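PDB 3CWV: DNA gyrase, B subunit, truncated from Myxococcus xanthus, which probably serves as the ATP-binding subunit of a type II topoisomerase that breaks, passes and rejoins double-stranded DNA. Local coordinates for residues V54-G59 with I64-T69; D94-D99 with V153-V158; D115-G120 with P144-A149; R176-L181 with V190-L195. All blocks are in the same frame, centred on the assembly; numbering follows the deposited sequence.

Contact 1 of 4, residues V54-G59 with I64-T69; sequences VVLEVG and IALFCT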
loop_
_atom_site.group_PDB
_atom_site.type_symbol
_atom_site.label_atom_id
_atom_site.label_comp_id
_atom_site.label_asym_id
_atom_site.label_seq_id
_atom_site.Cartn_x
_atom_site.Cartn_y
_atom_site.Cartn_z
ATOM N N VAL A 54 -0.363 10.636 -7.014
ATOM C CA VAL A 54 -1.624 9.887 -6.997
ATOM C C VAL A 54 -2.670 10.787 -6.349
ATOM O O VAL A 54 -2.429 11.326 -5.255
ATOM C CB VAL A 54 -1.502 8.593 -6.114
ATOM C CG1 VAL A 54 -2.861 7.848 -6.042
ATOM C CG2 VAL A 54 -0.423 7.683 -6.631
ATOM N N VAL A 55 -3.807 10.967 -7.014
ATOM C CA VAL A 55 -4.934 11.739 -6.472
ATOM C C VAL A 55 -6.199 10.879 -6.421
ATOM O O VAL A 55 -6.646 10.366 -7.442
ATOM C CB VAL A 55 -5.245 12.948 -7.337
ATOM C CG1 VAL A 55 -6.332 13.837 -6.660
ATOM C CG2 VAL A 55 -3.962 13.760 -7.564
ATOM N N LEU A 56 -6.780 10.753 -5.232
ATOM C CA LEU A 56 -8.029 10.035 -5.042
ATOM C C LEU A 56 -9.131 11.062 -4.759
ATOM O O LEU A 56 -8.996 11.953 -3.898
ATOM C CB LEU A 56 -7.909 9.028 -3.889
ATOM C CG LEU A 56 -9.200 8.275 -3.569
ATOM C CD1 LEU A 56 -9.525 7.342 -4.757
ATOM C CD2 LEU A 56 -9.114 7.463 -2.279
ATOM N N GLU A 57 -10.230 10.929 -5.472
ATOM C CA GLU A 57 -11.299 11.914 -5.379
ATOM C C GLU A 57 -12.619 11.194 -5.152
ATOM O O GLU A 57 -12.972 10.254 -5.876
ATOM C CB GLU A 57 -11.319 12.708 -6.676
ATOM C CG GLU A 57 -12.149 13.926 -6.716
ATOM C CD GLU A 57 -11.884 14.691 -8.006
ATOM O OE1 GLU A 57 -12.692 14.564 -8.956
ATOM O OE2 GLU A 57 -10.844 15.385 -8.077
ATOM N N VAL A 58 -13.341 11.618 -4.118
ATOM C CA VAL A 58 -14.683 11.092 -3.847
ATOM C C VAL A 58 -15.689 12.218 -4.121
ATOM O O VAL A 58 -15.505 13.349 -3.683
ATOM C CB VAL A 58 -14.821 10.570 -2.391
ATOM C CG1 VAL A 58 -16.140 9.829 -2.197
ATOM C CG2 VAL A 58 -13.682 9.658 -2.066
ATOM N N GLY A 59 -16.710 11.916 -4.898
ATOM C CA GLY A 59 -17.718 12.907 -5.219
ATOM C C GLY A 59 -18.956 12.644 -4.392
ATOM O O GLY A 59 -19.085 11.580 -3.770
ATOM N N ILE A 64 -15.990 7.539 -7.693
ATOM C CA ILE A 64 -14.640 7.531 -7.165
ATOM C C ILE A 64 -13.742 7.836 -8.361
ATOM O O ILE A 64 -13.964 7.292 -9.441
ATOM C CB ILE A 64 -14.264 6.104 -6.674
ATOM C CG1 ILE A 64 -15.004 5.756 -5.386
ATOM C CG2 ILE A 64 -12.729 5.962 -6.435
ATOM C CD1 ILE A 64 -14.435 6.416 -4.118
ATOM N N ALA A 65 -12.755 8.697 -8.203
ATOM C CA ALA A 65 -11.773 8.785 -9.302
ATOM C C ALA A 65 -10.369 8.690 -8.743
ATOM O O ALA A 65 -10.079 9.244 -7.670
ATOM C CB ALA A 65 -11.949 10.080 -10.104
ATOM N N LEU A 66 -9.487 7.998 -9.466
ATOM C CA LEU A 66 -8.073 7.970 -9.087
ATOM C C LEU A 66 -7.279 8.435 -10.303
ATOM O O LEU A 66 -7.522 7.937 -11.407
ATOM C CB LEU A 66 -7.653 6.544 -8.690
ATOM C CG LEU A 66 -6.157 6.450 -8.305
ATOM C CD1 LEU A 66 -5.990 6.427 -6.843
ATOM C CD2 LEU A 66 -5.507 5.263 -8.944
ATOM N N PHE A 67 -6.400 9.421 -10.104
ATOM C CA PHE A 67 -5.460 9.850 -11.141
ATOM C C PHE A 67 -4.031 9.559 -10.708
ATOM O O PHE A 67 -3.685 9.741 -9.538
ATOM C CB PHE A 67 -5.625 11.345 -11.464
ATOM C CG PHE A 67 -4.547 11.880 -12.384
ATOM C CD1 PHE A 67 -4.668 11.748 -13.755
ATOM C CD2 PHE A 67 -3.400 12.474 -11.862
ATOM C CE1 PHE A 67 -3.664 12.205 -14.614
ATOM C CE2 PHE A 67 -2.393 12.940 -12.709
ATOM C CZ PHE A 67 -2.528 12.811 -14.085
ATOM N N CYS A 68 -3.202 9.114 -11.663
ATOM C CA CYS A 68 -1.793 8.825 -11.415
ATOM C C CYS A 68 -0.963 9.444 -12.531
ATOM O O CYS A 68 -1.351 9.330 -13.678
ATOM C CB CYS A 68 -1.561 7.326 -11.495
ATOM S SG CYS A 68 -2.238 6.417 -10.146
ATOM N N THR A 69 0.157 10.081 -12.193
ATOM C CA THR A 69 1.107 10.541 -13.205
ATOM C C THR A 69 1.971 9.365 -13.570
ATOM O O THR A 69 2.029 8.372 -12.843
ATOM C CB THR A 69 2.007 11.709 -12.686
ATOM O OG1 THR A 69 2.645 11.316 -11.463
ATOM C CG2 THR A 69 1.159 12.972 -12.443
#
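Ile64 opens the second strand by laying its side chain beside that of Val58, both pointing the same way off the sheet. Its CD1 lies 3.9 Å from Val58 CG2, while its CG2 branch turns to Leu56 CD1. Ala65 is the first hydrogen-bonded partner. Its N donates to Glu57 O, and its O takes the N-H of Glu57 at 2.8 Å, nearly in line with the C=O bond. The same Ala65 O is also approached by Leu56 CA in a CA-H...O contact of 3.4 Å, so this oxygen receives one N-H and, more weakly, one CA-H. Leu66 follows on the face of Ile64. Its CD1 meets Val54 CG1 at 3.5 Å, the closest apolar pair here, and the two side chains cross obliquely. Val54 CG1 is placed for this by standing anti to its own backbone N (chi1 177°). Phe67 is paired with Val55 by two backbone bonds. Phe67 N reaches Val55 O at 2.8 Å and 165°, and the return bond from Val55 N to Phe67 O is equally short. Cys68 ends the touching run with SG 4.2 Å from Val54 CG2. The face bearing Val54, Leu56, Val58, Ile64, Leu66 and Cys68 is packed in part by helix 28-47, through Val35, Leu39 and Ala42. The other face carries Val55, Glu57, Ala65 and Phe67. The strands run at 170° and alternate hydrogen-bonded and non-hydrogen-bonded pairs, with no bulge from Val54 to Cys68. This is a regular antiparallel beta hairpin within the mixed eight-stranded sheet, consistent with the GHKL-type ATPase domain of GyrB proteins.

Contact 2 of 4, residues D94-D99 with V153-V158; sequences DGWGWD and VRVHFV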
loop_
_atom_site.group_PDB
_atom_site.type_symbol
_atom_site.label_atom_id
_atom_site.label_comp_id
_atom_site.label_asym_id
_atom_site.label_seq_id
_atom_site.Cartn_x
_atom_site.Cartn_y
_atom_site.Cartn_z
ATOM N N ASP A 94 3.771 -6.793 -18.122
ATOM C CA ASP A 94 4.055 -5.521 -17.453
ATOM C C ASP A 94 3.086 -4.459 -17.926
ATOM O O ASP A 94 2.551 -4.551 -19.027
ATOM C CB ASP A 94 5.481 -5.011 -17.762
ATOM C CG ASP A 94 6.567 -6.020 -17.389
ATOM O OD1 ASP A 94 7.183 -5.817 -16.323
ATOM O OD2 ASP A 94 6.781 -7.005 -18.158
ATOM N N GLY A 95 2.876 -3.431 -17.109
ATOM C CA GLY A 95 1.964 -2.373 -17.517
ATOM C C GLY A 95 1.194 -1.828 -16.351
ATOM O O GLY A 95 1.109 -2.473 -15.281
ATOM N N TRP A 96 0.675 -0.622 -16.540
ATOM C CA TRP A 96 -0.215 0.004 -15.559
ATOM C C TRP A 96 -1.410 -0.918 -15.254
ATOM O O TRP A 96 -2.219 -1.210 -16.126
ATOM C CB TRP A 96 -0.693 1.381 -16.056
ATOM C CG TRP A 96 -1.188 2.237 -14.938
ATOM C CD1 TRP A 96 -0.453 3.109 -14.167
ATOM C CD2 TRP A 96 -2.533 2.296 -14.443
ATOM N NE1 TRP A 96 -1.277 3.723 -13.225
ATOM C CE2 TRP A 96 -2.550 3.234 -13.367
ATOM C CE3 TRP A 96 -3.727 1.675 -14.821
ATOM C CZ2 TRP A 96 -3.711 3.542 -12.654
ATOM C CZ3 TRP A 96 -4.886 1.985 -14.112
ATOM C CH2 TRP A 96 -4.862 2.916 -13.034
ATOM N N GLY A 97 -1.512 -1.394 -14.025
ATOM C CA GLY A 97 -2.648 -2.288 -13.635
ATOM C C GLY A 97 -2.485 -3.726 -14.108
ATOM O O GLY A 97 -3.368 -4.549 -13.898
ATOM N N TRP A 98 -1.334 -4.064 -14.703
ATOM C CA TRP A 98 -1.083 -5.444 -15.115
ATOM C C TRP A 98 -0.875 -6.314 -13.871
ATOM O O TRP A 98 -0.151 -5.936 -12.952
ATOM C CB TRP A 98 0.159 -5.543 -16.016
ATOM C CG TRP A 98 0.217 -6.805 -16.812
ATOM C CD1 TRP A 98 0.739 -7.999 -16.413
ATOM C CD2 TRP A 98 -0.238 -6.993 -18.157
ATOM N NE1 TRP A 98 0.623 -8.926 -17.429
ATOM C CE2 TRP A 98 0.014 -8.338 -18.501
ATOM C CE3 TRP A 98 -0.829 -6.150 -19.108
ATOM C CZ2 TRP A 98 -0.287 -8.867 -19.768
ATOM C CZ3 TRP A 98 -1.163 -6.695 -20.373
ATOM C CH2 TRP A 98 -0.873 -8.031 -20.683
ATOM N N ASP A 99 -1.482 -7.484 -13.863
ATOM C CA ASP A 99 -1.536 -8.337 -12.675
ATOM C C ASP A 99 -2.074 -7.616 -11.416
ATOM O O ASP A 99 -1.525 -7.756 -10.316
ATOM C CB ASP A 99 -0.171 -8.959 -12.373
ATOM C CG ASP A 99 -0.276 -10.226 -11.476
ATOM O OD1 ASP A 99 -1.315 -10.901 -11.511
ATOM O OD2 ASP A 99 0.693 -10.518 -10.749
ATOM N N VAL A 153 -2.940 8.879 -16.087
ATOM C CA VAL A 153 -4.124 8.085 -16.321
ATOM C C VAL A 153 -5.120 8.376 -15.181
ATOM O O VAL A 153 -4.720 8.468 -14.021
ATOM C CB VAL A 153 -3.797 6.571 -16.445
ATOM C CG1 VAL A 153 -2.862 6.125 -15.319
ATOM C CG2 VAL A 153 -5.081 5.727 -16.502
ATOM N N ARG A 154 -6.369 8.596 -15.552
ATOM C CA ARG A 154 -7.464 8.734 -14.577
ATOM C C ARG A 154 -8.502 7.636 -14.790
ATOM O O ARG A 154 -8.917 7.383 -15.909
ATOM C CB ARG A 154 -8.123 10.110 -14.735
ATOM C CG ARG A 154 -9.278 10.403 -13.752
ATOM C CD ARG A 154 -9.953 11.728 -14.219
ATOM N NE ARG A 154 -10.833 12.299 -13.197
ATOM C CZ ARG A 154 -12.170 12.293 -13.239
ATOM N NH1 ARG A 154 -12.859 12.864 -12.255
ATOM N NH2 ARG A 154 -12.821 11.744 -14.258
ATOM N N VAL A 155 -8.935 7.003 -13.705
ATOM C CA VAL A 155 -9.976 5.991 -13.786
ATOM C C VAL A 155 -11.098 6.525 -12.897
ATOM O O VAL A 155 -10.873 6.767 -11.731
ATOM C CB VAL A 155 -9.509 4.640 -13.222
ATOM C CG1 VAL A 155 -10.678 3.638 -13.185
ATOM C CG2 VAL A 155 -8.399 4.063 -14.085
ATOM N N HIS A 156 -12.259 6.774 -13.473
ATOM C CA HIS A 156 -13.398 7.313 -12.708
ATOM C C HIS A 156 -14.483 6.259 -12.824
ATOM O O HIS A 156 -14.770 5.829 -13.924
ATOM C CB HIS A 156 -13.901 8.607 -13.341
ATOM C CG HIS A 156 -15.203 9.089 -12.770
ATOM N ND1 HIS A 156 -16.431 8.739 -13.295
ATOM C CD2 HIS A 156 -15.462 9.865 -11.695
ATOM C CE1 HIS A 156 -17.388 9.318 -12.588
ATOM N NE2 HIS A 156 -16.823 10.017 -11.617
ATOM N N PHE A 157 -15.109 5.854 -11.714
ATOM C CA PHE A 157 -16.131 4.811 -11.811
ATOM C C PHE A 157 -17.190 4.962 -10.728
ATOM O O PHE A 157 -16.997 5.672 -9.738
ATOM C CB PHE A 157 -15.526 3.387 -11.775
ATOM C CG PHE A 157 -15.011 2.974 -10.422
ATOM C CD1 PHE A 157 -15.776 2.164 -9.595
ATOM C CD2 PHE A 157 -13.774 3.405 -9.969
ATOM C CE1 PHE A 157 -15.298 1.786 -8.317
ATOM C CE2 PHE A 157 -13.292 3.038 -8.706
ATOM C CZ PHE A 157 -14.057 2.244 -7.873
ATOM N N VAL A 158 -18.312 4.294 -10.966
ATOM C CA VAL A 158 -19.452 4.278 -10.064
ATOM C C VAL A 158 -19.779 2.815 -9.736
ATOM O O VAL A 158 -20.208 2.058 -10.602
ATOM C CB VAL A 158 -20.690 4.948 -10.728
ATOM C CG1 VAL A 158 -21.877 4.993 -9.743
ATOM C CG2 VAL A 158 -20.330 6.373 -11.211
#
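A type II beta turn from Gly95 to Trp98, in the loop between helices 75-82 and 102-107, sets Trp96 against strand 151-159 of the large sheet. The contact is carried by that one indole and two valines. Val153 comes at the ring from the opposite direction and puts its CG1 methyl over one face. The methyl lies 3.7 Å from the centroid of the Trp96 five-membered ring and 20° off the normal, a CH-pi contact. Its nearest ring atom is Trp96 CE2, at 3.5 Å. Val153 CG1 gets there by standing between its own backbone N and carbonyl carbon (chi1 47°), usually an unfavoured place for a valine branch. Val155, two residues on along the same strand face, meets the six-membered end of the indole. Its CG2 is 3.9 Å from Trp96 CH2, and the two side chains cross at a slant. All three residues are buried, and the contact between them is apolar. The turn is closed by a 3.0 Å bond from Trp98 N to Gly95 O. Gly97 has a positive phi of 78°, which suits glycine in a type II turn. Further packing on Trp96 comes from Asn77 and Leu78 of helix 75-82 and from Val41 and Glu45 of helix 28-47. The arrangement is a tight turn in a long loop, with an aromatic side chain packed between the helices and the sheet of an alpha/beta layered domain.

Contact 3 of 4, residues D115-G120 with P144-A149; sequences DIWADG and PMPVSA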
loop_
_atom_site.group_PDB
_atom_site.type_symbol
_atom_site.label_atom_id
_atom_site.label_comp_id
_atom_site.label_asym_id
_atom_site.label_seq_id
_atom_site.Cartn_x
_atom_site.Cartn_y
_atom_site.Cartn_z
ATOM N N ASP A 115 -9.308 8.042 -18.710
ATOM C CA ASP A 115 -8.599 9.020 -19.563
ATOM C C ASP A 115 -7.116 8.752 -19.490
ATOM O O ASP A 115 -6.579 8.483 -18.418
ATOM C CB ASP A 115 -8.880 10.437 -19.098
ATOM C CG ASP A 115 -10.315 10.871 -19.348
ATOM O OD1 ASP A 115 -10.595 11.323 -20.476
ATOM O OD2 ASP A 115 -11.159 10.814 -18.405
ATOM N N ILE A 116 -6.440 8.803 -20.635
ATOM C CA ILE A 116 -5.008 8.555 -20.663
ATOM C C ILE A 116 -4.409 9.751 -21.411
ATOM O O ILE A 116 -4.874 10.086 -22.500
ATOM C CB ILE A 116 -4.623 7.231 -21.408
ATOM C CG1 ILE A 116 -5.421 6.005 -20.916
ATOM C CG2 ILE A 116 -3.120 6.950 -21.288
ATOM C CD1 ILE A 116 -6.580 5.633 -21.853
ATOM N N TRP A 117 -3.420 10.400 -20.802
ATOM C CA TRP A 117 -2.745 11.546 -21.424
ATOM C C TRP A 117 -1.346 11.053 -21.763
ATOM O O TRP A 117 -0.698 10.420 -20.935
ATOM C CB TRP A 117 -2.623 12.730 -20.446
ATOM C CG TRP A 117 -3.899 13.491 -20.120
ATOM C CD1 TRP A 117 -4.337 14.647 -20.682
ATOM C CD2 TRP A 117 -4.869 13.142 -19.108
ATOM N NE1 TRP A 117 -5.528 15.040 -20.094
ATOM C CE2 TRP A 117 -5.870 14.133 -19.124
ATOM C CE3 TRP A 117 -4.982 12.078 -18.209
ATOM C CZ2 TRP A 117 -6.973 14.100 -18.271
ATOM C CZ3 TRP A 117 -6.080 12.038 -17.355
ATOM C CH2 TRP A 117 -7.055 13.047 -17.381
ATOM N N ALA A 118 -0.880 11.346 -22.980
ATOM C CA ALA A 118 0.482 10.991 -23.413
ATOM C C ALA A 118 0.789 11.758 -24.703
ATOM O O ALA A 118 -0.098 11.949 -25.521
ATOM C CB ALA A 118 0.605 9.505 -23.663
ATOM N N ASP A 119 2.027 12.219 -24.868
ATOM C CA ASP A 119 2.454 12.852 -26.141
ATOM C C ASP A 119 1.634 14.060 -26.545
ATOM O O ASP A 119 1.314 14.237 -27.721
ATOM C CB ASP A 119 2.395 11.836 -27.283
ATOM C CG ASP A 119 3.222 10.601 -26.999
ATOM O OD1 ASP A 119 4.413 10.771 -26.649
ATOM O OD2 ASP A 119 2.677 9.470 -27.118
ATOM N N GLY A 120 1.275 14.888 -25.581
ATOM C CA GLY A 120 0.440 16.044 -25.865
ATOM C C GLY A 120 -0.980 15.733 -26.287
ATOM O O GLY A 120 -1.719 16.635 -26.691
ATOM N N PRO A 144 -7.206 19.569 -19.287
ATOM C CA PRO A 144 -6.050 19.655 -18.396
ATOM C C PRO A 144 -5.857 18.411 -17.521
ATOM O O PRO A 144 -6.834 17.841 -17.019
ATOM C CB PRO A 144 -6.363 20.874 -17.508
ATOM C CG PRO A 144 -7.515 21.580 -18.159
ATOM C CD PRO A 144 -8.255 20.541 -18.930
ATOM N N MET A 145 -4.601 18.009 -17.359
ATOM C CA MET A 145 -4.229 16.904 -16.483
ATOM C C MET A 145 -4.420 17.378 -15.052
ATOM O O MET A 145 -4.036 18.498 -14.749
ATOM C CB MET A 145 -2.751 16.549 -16.681
ATOM C CG MET A 145 -2.390 16.107 -18.082
ATOM S SD MET A 145 -0.659 15.695 -18.306
ATOM C CE MET A 145 -0.508 14.197 -17.331
ATOM N N PRO A 146 -5.024 16.537 -14.171
ATOM C CA PRO A 146 -5.148 16.864 -12.751
ATOM C C PRO A 146 -3.824 17.267 -12.091
ATOM O O PRO A 146 -3.805 18.170 -11.254
ATOM C CB PRO A 146 -5.667 15.553 -12.142
ATOM C CG PRO A 146 -6.449 14.949 -13.237
ATOM C CD PRO A 146 -5.685 15.256 -14.488
ATOM N N VAL A 147 -2.741 16.582 -12.452
ATOM C CA VAL A 147 -1.384 16.945 -12.040
ATOM C C VAL A 147 -0.578 16.859 -13.325
ATOM O O VAL A 147 -0.580 15.827 -13.992
ATOM C CB VAL A 147 -0.774 15.969 -11.001
ATOM C CG1 VAL A 147 0.678 16.382 -10.643
ATOM C CG2 VAL A 147 -1.636 15.893 -9.768
ATOM N N SER A 148 0.086 17.945 -13.692
ATOM C CA SER A 148 0.783 17.996 -14.972
ATOM C C SER A 148 1.999 17.090 -14.963
ATOM O O SER A 148 2.748 17.050 -13.985
ATOM C CB SER A 148 1.182 19.438 -15.299
ATOM O OG SER A 148 1.297 19.584 -16.696
ATOM N N ALA A 149 2.174 16.315 -16.029
ATOM C CA ALA A 149 3.288 15.380 -16.113
ATOM C C ALA A 149 3.445 14.918 -17.548
ATOM O O ALA A 149 2.582 15.198 -18.368
ATOM C CB ALA A 149 3.045 14.165 -15.181
#
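The backbones stay well apart, with Trp117 and Met145 nearest at 7.4 Å between their CA atoms, and the gap is filled by side chains. Trp117, near the end of strand 109-118, turns its indole to the irregular run 144-149. Met145 lays its CG methylene over one face of the ring. Its CG is 3.7 Å from the centroid of the Trp117 five-membered ring and 15° off the normal, a CH-pi contact. The nearest ring atom is Trp117 CD1, at 3.6 Å from Met145 CG. The sulfur adds a Met-aromatic contact, with SD 4.8 Å from the same centroid and in an oblique position. A bend at chi3 (69°) brings Met145 CE back to within 4.0 Å of Trp117 CB. Strand 109-118 neighbours strand 151-159 in the eight-stranded sheet, and the segment 144-149 is part of the connection that leads into the latter from strand 131-139. That connection thus folds back across the sheet face on which Trp117 stands. Pro146 adds to the cover, with CD 3.9 Å from Trp117 CH2 and its ring crossing the indole at a slant. The indole N-H of Trp117 is bound by Glu143 O, just before the segment, which fixes how the ring is turned. Replacing Trp117 by an alanine would remove the indole and is likely to deprive Met145 of the ring it lies on and Glu143 O of its donor. Met145 SD accepts a weak bond from Ala149 N at 3.7 Å.

Contact 4 of 4, residues R176-L181 with V190-L195; sequences RRCNEL and VSFADL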
loop_
_atom_site.group_PDB
_atom_site.type_symbol
_atom_site.label_atom_id
_atom_site.label_comp_id
_atom_site.label_asym_id
_atom_site.label_seq_id
_atom_site.Cartn_x
_atom_site.Cartn_y
_atom_site.Cartn_z
ATOM N N ARG A 176 -7.263 7.681 5.460
ATOM C CA ARG A 176 -6.252 6.892 6.171
ATOM C C ARG A 176 -5.456 5.971 5.244
ATOM O O ARG A 176 -4.263 5.819 5.425
ATOM C CB ARG A 176 -6.867 6.075 7.311
ATOM C CG ARG A 176 -7.118 6.886 8.583
ATOM C CD ARG A 176 -7.471 5.988 9.753
ATOM N NE ARG A 176 -8.750 5.312 9.543
ATOM C CZ ARG A 176 -9.936 5.850 9.822
ATOM N NH1 ARG A 176 -10.008 7.075 10.321
ATOM N NH2 ARG A 176 -11.047 5.164 9.596
ATOM N N ARG A 177 -6.106 5.346 4.266
ATOM C CA ARG A 177 -5.384 4.455 3.352
ATOM C C ARG A 177 -4.431 5.269 2.474
ATOM O O ARG A 177 -3.338 4.812 2.112
ATOM C CB ARG A 177 -6.357 3.634 2.498
ATOM C CG ARG A 177 -5.718 2.741 1.434
ATOM C CD ARG A 177 -4.970 1.526 1.997
ATOM N NE ARG A 177 -5.840 0.660 2.796
ATOM C CZ ARG A 177 -6.141 -0.612 2.519
ATOM N NH1 ARG A 177 -5.644 -1.237 1.444
ATOM N NH2 ARG A 177 -6.941 -1.269 3.347
ATOM N N CYS A 178 -4.835 6.479 2.135
ATOM C CA CYS A 178 -3.977 7.346 1.339
ATOM C C CYS A 178 -2.718 7.741 2.138
ATOM O O CYS A 178 -1.602 7.748 1.612
ATOM C CB CYS A 178 -4.742 8.591 0.912
ATOM S SG CYS A 178 -5.955 8.345 -0.406
ATOM N N ASN A 179 -2.919 8.074 3.410
ATOM C CA ASN A 179 -1.820 8.415 4.309
ATOM C C ASN A 179 -0.818 7.251 4.409
ATOM O O ASN A 179 0.397 7.473 4.327
ATOM C CB ASN A 179 -2.412 8.811 5.678
ATOM C CG ASN A 179 -1.399 9.458 6.625
ATOM O OD1 ASN A 179 -0.181 9.540 6.364
ATOM N ND2 ASN A 179 -1.912 9.898 7.765
ATOM N N GLU A 180 -1.325 6.022 4.561
ATOM C CA GLU A 180 -0.485 4.832 4.602
ATOM C C GLU A 180 0.305 4.658 3.324
ATOM O O GLU A 180 1.467 4.304 3.365
ATOM C CB GLU A 180 -1.326 3.579 4.718
ATOM C CG GLU A 180 -2.054 3.418 5.990
ATOM C CD GLU A 180 -2.840 2.125 5.996
ATOM O OE1 GLU A 180 -2.781 1.363 4.990
ATOM O OE2 GLU A 180 -3.524 1.876 7.004
ATOM N N LEU A 181 -0.359 4.836 2.186
ATOM C CA LEU A 181 0.293 4.707 0.887
ATOM C C LEU A 181 1.485 5.693 0.734
ATOM O O LEU A 181 2.563 5.307 0.256
ATOM C CB LEU A 181 -0.734 4.906 -0.230
ATOM C CG LEU A 181 -0.222 5.065 -1.664
ATOM C CD1 LEU A 181 0.471 3.787 -2.137
ATOM C CD2 LEU A 181 -1.345 5.454 -2.623
ATOM N N VAL A 190 0.605 11.800 -2.425
ATOM C CA VAL A 190 -0.708 11.180 -2.495
ATOM C C VAL A 190 -1.696 12.203 -1.966
ATOM O O VAL A 190 -1.459 12.769 -0.908
ATOM C CB VAL A 190 -0.839 9.950 -1.572
ATOM C CG1 VAL A 190 -2.235 9.342 -1.719
ATOM C CG2 VAL A 190 0.231 8.888 -1.893
ATOM N N SER A 191 -2.781 12.442 -2.703
ATOM C CA SER A 191 -3.781 13.423 -2.296
ATOM C C SER A 191 -5.160 12.785 -2.202
ATOM O O SER A 191 -5.506 11.893 -2.989
ATOM C CB SER A 191 -3.837 14.570 -3.306
ATOM O OG SER A 191 -2.610 15.292 -3.300
ATOM N N PHE A 192 -5.943 13.266 -1.245
ATOM C CA PHE A 192 -7.327 12.867 -1.131
ATOM C C PHE A 192 -8.199 14.122 -1.291
ATOM O O PHE A 192 -8.071 15.051 -0.519
ATOM C CB PHE A 192 -7.545 12.190 0.219
ATOM C CG PHE A 192 -8.939 11.730 0.425
ATOM C CD1 PHE A 192 -9.432 10.638 -0.297
ATOM C CD2 PHE A 192 -9.778 12.386 1.333
ATOM C CE1 PHE A 192 -10.753 10.197 -0.123
ATOM C CE2 PHE A 192 -11.103 11.958 1.507
ATOM C CZ PHE A 192 -11.587 10.854 0.784
ATOM N N ALA A 193 -9.066 14.148 -2.304
ATOM C CA ALA A 193 -9.897 15.308 -2.599
ATOM C C ALA A 193 -11.343 15.018 -2.241
ATOM O O ALA A 193 -12.005 14.169 -2.846
ATOM C CB ALA A 193 -9.785 15.703 -4.056
ATOM N N ASP A 194 -11.797 15.712 -1.206
ATOM C CA ASP A 194 -13.151 15.629 -0.688
ATOM C C ASP A 194 -13.916 16.787 -1.343
ATOM O O ASP A 194 -13.993 17.890 -0.793
ATOM C CB ASP A 194 -13.063 15.823 0.822
ATOM C CG ASP A 194 -14.298 15.357 1.559
ATOM O OD1 ASP A 194 -15.415 15.453 1.005
ATOM O OD2 ASP A 194 -14.129 14.907 2.714
ATOM N N LEU A 195 -14.434 16.552 -2.543
ATOM C CA LEU A 195 -15.039 17.616 -3.358
ATOM C C LEU A 195 -16.172 18.385 -2.658
ATOM O O LEU A 195 -16.334 19.598 -2.839
ATOM C CB LEU A 195 -15.550 17.032 -4.674
ATOM C CG LEU A 195 -14.470 16.415 -5.568
ATOM C CD1 LEU A 195 -15.049 16.038 -6.928
ATOM C CD2 LEU A 195 -13.303 17.398 -5.725
#
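The packing of helix 171-184 on the large sheet of the domain centres here on Val190, near the start of strand 189-194. Both methyls of Val190 are used, CG1 chiefly by Cys178 and CG2 by Leu181. CG1 meets Cys178 CB at 3.7 Å and lies equally near the Cys178 carbonyl oxygen. CG2 meets Leu181 CD2 at 3.8 Å, with the two side chains crossing at about a right angle. Leu181 reaches it with CG anti to the backbone N (chi1 169°), and helix 28-47 adds Leu39 and Tyr43 against the same leucine. The helix runs against the direction of the strand, at 168° and 8.1 Å between axes. Helix and strand follow each other in the chain, so this is an alpha-beta unit in which the chain turns back to lay strand 189-194 parallel to strand 53-58. Further along, Cys178 SG lies 4.2 Å from Phe192 CD1. This sulfur-aromatic contact is oblique, with SG 5.3 Å from the centroid of the Phe192 ring. Trp203 of strand 199-204 and Leu56 of strand 53-58 also touch both Cys178 and Phe192. With an alanine in place of Val190, both methyls that meet the helix would be gone, and a gap would probably open between Cys178 and Leu181 on one side and the strand on the other. On the flank toward helix 28-47, Arg177 makes a cation-pi contact with Tyr36.

Overall arrangement
Contacts 1, 2 and 4 are buried, whereas contact 3 is only partly so and lies farther out, its centre about 24 Å from the centre of the chain. All four reach the eight-stranded sheet. Contact 1 is the one within it, held by paired backbone bonds; the others pack a loop or helix on it through side chains. Its strands are flanked by those of contacts 2 and 4: Leu66 O lies 2.9 Å from Val155 N, and Leu56 O 2.7 Å from Ala193 N. Contacts 2 and 3 each use a tryptophan face, one deep among helices, one under a partly exposed loop. Phe67 of contact 1 also packs on Trp117 of contact 3. Contact 4 combines aliphatic groups with a cysteine sulfur beside a phenylalanine ring.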